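PDB 6SJL: putative type VI secretion protein from Escherichia coli, which forms the VgrG tip spike of the type VI secretion system and carries the phospholipase-like effector Tle1 bound to it. Local coordinates for the interface of chains A and B. Coordinates in Å, arbitrary orientation; residue numbers count along the deposited sequence, not the author numbering. Chains: chain A, Putative type VI secretion protein; chain B, Putative type VI secretion protein.

The interface of chains A and B. Residues chain A 592, 608-609, 612-613, 616; chain B 501, 503-504, 510.
B:Trp501 and A:Arg613 meet face to edge: the guanidinium stands nearly upright on the indole, its plane turned 82° from that of the ring. NE of A:Arg613 lies over the five-membered ring of B:Trp501, 3.7 Å from its centroid, a cation-pi contact, while CB of the same arginine covers the six-membered ring in a CH-pi contact. CG of A:Arg613 is anti to the backbone N (chi1 -168°), which lays the aliphatic stem along the indole before the bend at chi3 brings NE over the pyrrole part.

The apolar contacts centre on A:Gln612. CG of A:Gln612 sits in the corner formed by the two aromatic rims, 3.4 Å from CZ3 of B:Trp501 and 3.5 Å from CZ of B:Phe510. The amide lies 25° from parallel to the phenyl ring, near its CZ rim. At the backbone end of the phenylalanine, CB of B:Phe510 lies 3.8 Å from CB of A:Ser609.

The polar support is internal to chain A. NH1 of A:Arg592 donates to OE1 of A:Gln612 at 2.6 Å, approaching from above the amide carbonyl plane, and also borders the edge of the phenyl ring; this would restrict rotation of the amide. NE2 of A:Gln612 faces B:Asp503 OD1 at 3.7 Å, beyond bonding distance.

In this spike–effector interface, short strands 500-502 and 509-511 of Tle1 present their aromatic side chains to VgrG helix 608-618, with the neighbouring helix 578-600 sending A:Arg592 in from beside it to the edge of the phenyl ring.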
ATOM      1  N   ARG A 592       0.512  17.926  -3.588  1.00 33.67           N
ATOM      2  CA  ARG A 592       1.740  18.653  -3.878  1.00 33.67           C
ATOM      3  C   ARG A 592       2.612  18.809  -2.645  1.00 33.67           C
ATOM      4  O   ARG A 592       3.841  18.694  -2.729  1.00 33.67           O
ATOM      5  CB  ARG A 592       1.401  20.011  -4.466  1.00 33.67           C
ATOM      6  CG  ARG A 592       0.958  19.948  -5.880  1.00 33.67           C
ATOM      7  CD  ARG A 592       0.365  21.246  -6.312  1.00 33.67           C
ATOM      8  NE  ARG A 592       1.348  22.314  -6.293  1.00 33.67           N
ATOM      9  CZ  ARG A 592       1.807  22.926  -7.373  1.00 33.67           C
ATOM     10  NH1 ARG A 592       1.376  22.579  -8.563  1.00 33.67           N
ATOM     11  NH2 ARG A 592       2.698  23.885  -7.252  1.00 33.67           N
ATOM     12  N   ILE A 608       2.148  14.620  -9.976  1.00 36.36           N
ATOM     13  CA  ILE A 608       1.402  15.851  -9.786  1.00 36.36           C
ATOM     14  C   ILE A 608       0.975  16.425 -11.123  1.00 36.36           C
ATOM     15  O   ILE A 608      -0.032  17.122 -11.209  1.00 36.36           O
ATOM     16  CB  ILE A 608       2.257  16.846  -8.985  1.00 36.36           C
ATOM     17  CG1 ILE A 608       2.480  16.338  -7.567  1.00 36.36           C
ATOM     18  CG2 ILE A 608       1.628  18.208  -8.942  1.00 36.36           C
ATOM     19  CD1 ILE A 608       1.257  15.837  -6.928  1.00 36.36           C
ATOM     20  N   SER A 609       1.718  16.130 -12.185  1.00 36.76           N
ATOM     21  CA  SER A 609       1.429  16.697 -13.494  1.00 36.76           C
ATOM     22  C   SER A 609       0.033  16.334 -13.954  1.00 36.76           C
ATOM     23  O   SER A 609      -0.724  17.188 -14.423  1.00 36.76           O
ATOM     24  CB  SER A 609       2.463  16.206 -14.496  1.00 36.76           C
ATOM     25  OG  SER A 609       2.386  16.909 -15.715  1.00 36.76           O
ATOM     26  N   GLN A 612      -2.598  17.848 -11.522  1.00 34.06           N
ATOM     27  CA  GLN A 612      -2.710  19.254 -11.872  1.00 34.06           C
ATOM     28  C   GLN A 612      -3.552  19.431 -13.122  1.00 34.06           C
ATOM     29  O   GLN A 612      -4.419  20.306 -13.188  1.00 34.06           O
ATOM     30  CB  GLN A 612      -1.312  19.814 -12.105  1.00 34.06           C
ATOM     31  CG  GLN A 612      -1.214  21.291 -12.231  1.00 34.06           C
ATOM     32  CD  GLN A 612      -1.174  21.958 -10.914  1.00 34.06           C
ATOM     33  OE1 GLN A 612      -0.549  21.470  -9.997  1.00 34.06           O
ATOM     34  NE2 GLN A 612      -1.814  23.093 -10.806  1.00 34.06           N
ATOM     35  N   ARG A 613      -3.300  18.601 -14.128  1.00 34.65           N
ATOM     36  CA  ARG A 613      -4.050  18.667 -15.369  1.00 34.65           C
ATOM     37  C   ARG A 613      -5.504  18.264 -15.175  1.00 34.65           C
ATOM     38  O   ARG A 613      -6.388  18.763 -15.871  1.00 34.65           O
ATOM     39  CB  ARG A 613      -3.371  17.776 -16.392  1.00 34.65           C
ATOM     40  CG  ARG A 613      -3.844  17.942 -17.790  1.00 34.65           C
ATOM     41  CD  ARG A 613      -3.167  16.944 -18.665  1.00 34.65           C
ATOM     42  NE  ARG A 613      -1.746  16.882 -18.356  1.00 34.65           N
ATOM     43  CZ  ARG A 613      -1.082  15.779 -18.041  1.00 34.65           C
ATOM     44  NH1 ARG A 613      -1.694  14.612 -18.009  1.00 34.65           N
ATOM     45  NH2 ARG A 613       0.201  15.845 -17.768  1.00 34.65           N
ATOM     46  N   ALA A 616      -7.194  21.192 -13.842  1.00 32.09           N
ATOM     47  CA  ALA A 616      -7.484  22.105 -14.936  1.00 32.09           C
ATOM     48  C   ALA A 616      -8.716  21.664 -15.702  1.00 32.09           C
ATOM     49  O   ALA A 616      -9.569  22.481 -16.047  1.00 32.09           O
ATOM     50  CB  ALA A 616      -6.290  22.196 -15.872  1.00 32.09           C
TER
ATOM     51  N   TRP B 501       4.028  19.887 -19.785  1.00 38.82           N
ATOM     52  CA  TRP B 501       2.677  20.402 -19.721  1.00 38.82           C
ATOM     53  C   TRP B 501       2.738  21.653 -18.872  1.00 38.82           C
ATOM     54  O   TRP B 501       3.270  21.623 -17.765  1.00 38.82           O
ATOM     55  CB  TRP B 501       1.696  19.380 -19.140  1.00 38.82           C
ATOM     56  CG  TRP B 501       0.333  19.937 -19.023  1.00 38.82           C
ATOM     57  CD1 TRP B 501      -0.559  20.089 -20.014  1.00 38.82           C
ATOM     58  CD2 TRP B 501      -0.282  20.453 -17.848  1.00 38.82           C
ATOM     59  NE1 TRP B 501      -1.696  20.670 -19.547  1.00 38.82           N
ATOM     60  CE2 TRP B 501      -1.549  20.902 -18.210  1.00 38.82           C
ATOM     61  CE3 TRP B 501       0.116  20.572 -16.521  1.00 38.82           C
ATOM     62  CZ2 TRP B 501      -2.417  21.458 -17.306  1.00 38.82           C
ATOM     63  CZ3 TRP B 501      -0.739  21.128 -15.639  1.00 38.82           C
ATOM     64  CH2 TRP B 501      -1.993  21.562 -16.024  1.00 38.82           C
ATOM     65  N   ASP B 503       0.771  24.588 -16.869  1.00 44.52           N
ATOM     66  CA  ASP B 503      -0.490  24.933 -16.259  1.00 44.52           C
ATOM     67  C   ASP B 503      -1.052  26.182 -16.916  1.00 44.52           C
ATOM     68  O   ASP B 503      -0.381  27.221 -16.920  1.00 44.52           O
ATOM     69  CB  ASP B 503      -0.300  25.145 -14.771  1.00 44.52           C
ATOM     70  CG  ASP B 503      -1.595  25.256 -14.037  1.00 44.52           C
ATOM     71  OD1 ASP B 503      -2.467  24.396 -14.226  1.00 44.52           O
ATOM     72  OD2 ASP B 503      -1.746  26.206 -13.257  1.00 44.52           O
ATOM     73  N   PRO B 504      -2.260  26.135 -17.476  1.00 45.82           N
ATOM     74  CA  PRO B 504      -2.784  27.305 -18.187  1.00 45.82           C
ATOM     75  C   PRO B 504      -3.006  28.501 -17.304  1.00 45.82           C
ATOM     76  O   PRO B 504      -2.931  29.631 -17.791  1.00 45.82           O
ATOM     77  CB  PRO B 504      -4.105  26.793 -18.763  1.00 45.82           C
ATOM     78  CG  PRO B 504      -4.006  25.329 -18.704  1.00 45.82           C
ATOM     79  CD  PRO B 504      -3.203  25.015 -17.520  1.00 45.82           C
ATOM     80  N   PHE B 510       5.370  21.433 -16.015  1.00 40.30           N
ATOM     81  CA  PHE B 510       5.410  20.082 -15.481  1.00 40.30           C
ATOM     82  C   PHE B 510       6.041  19.181 -16.528  1.00 40.30           C
ATOM     83  O   PHE B 510       5.507  19.036 -17.625  1.00 40.30           O
ATOM     84  CB  PHE B 510       4.008  19.595 -15.125  1.00 40.30           C
ATOM     85  CG  PHE B 510       3.392  20.326 -13.984  1.00 40.30           C
ATOM     86  CD1 PHE B 510       2.747  21.515 -14.186  1.00 40.30           C
ATOM     87  CD2 PHE B 510       3.457  19.830 -12.713  1.00 40.30           C
ATOM     88  CE1 PHE B 510       2.202  22.186 -13.154  1.00 40.30           C
ATOM     89  CE2 PHE B 510       2.897  20.504 -11.686  1.00 40.30           C
ATOM     90  CZ  PHE B 510       2.283  21.684 -11.907  1.00 40.30           C
TER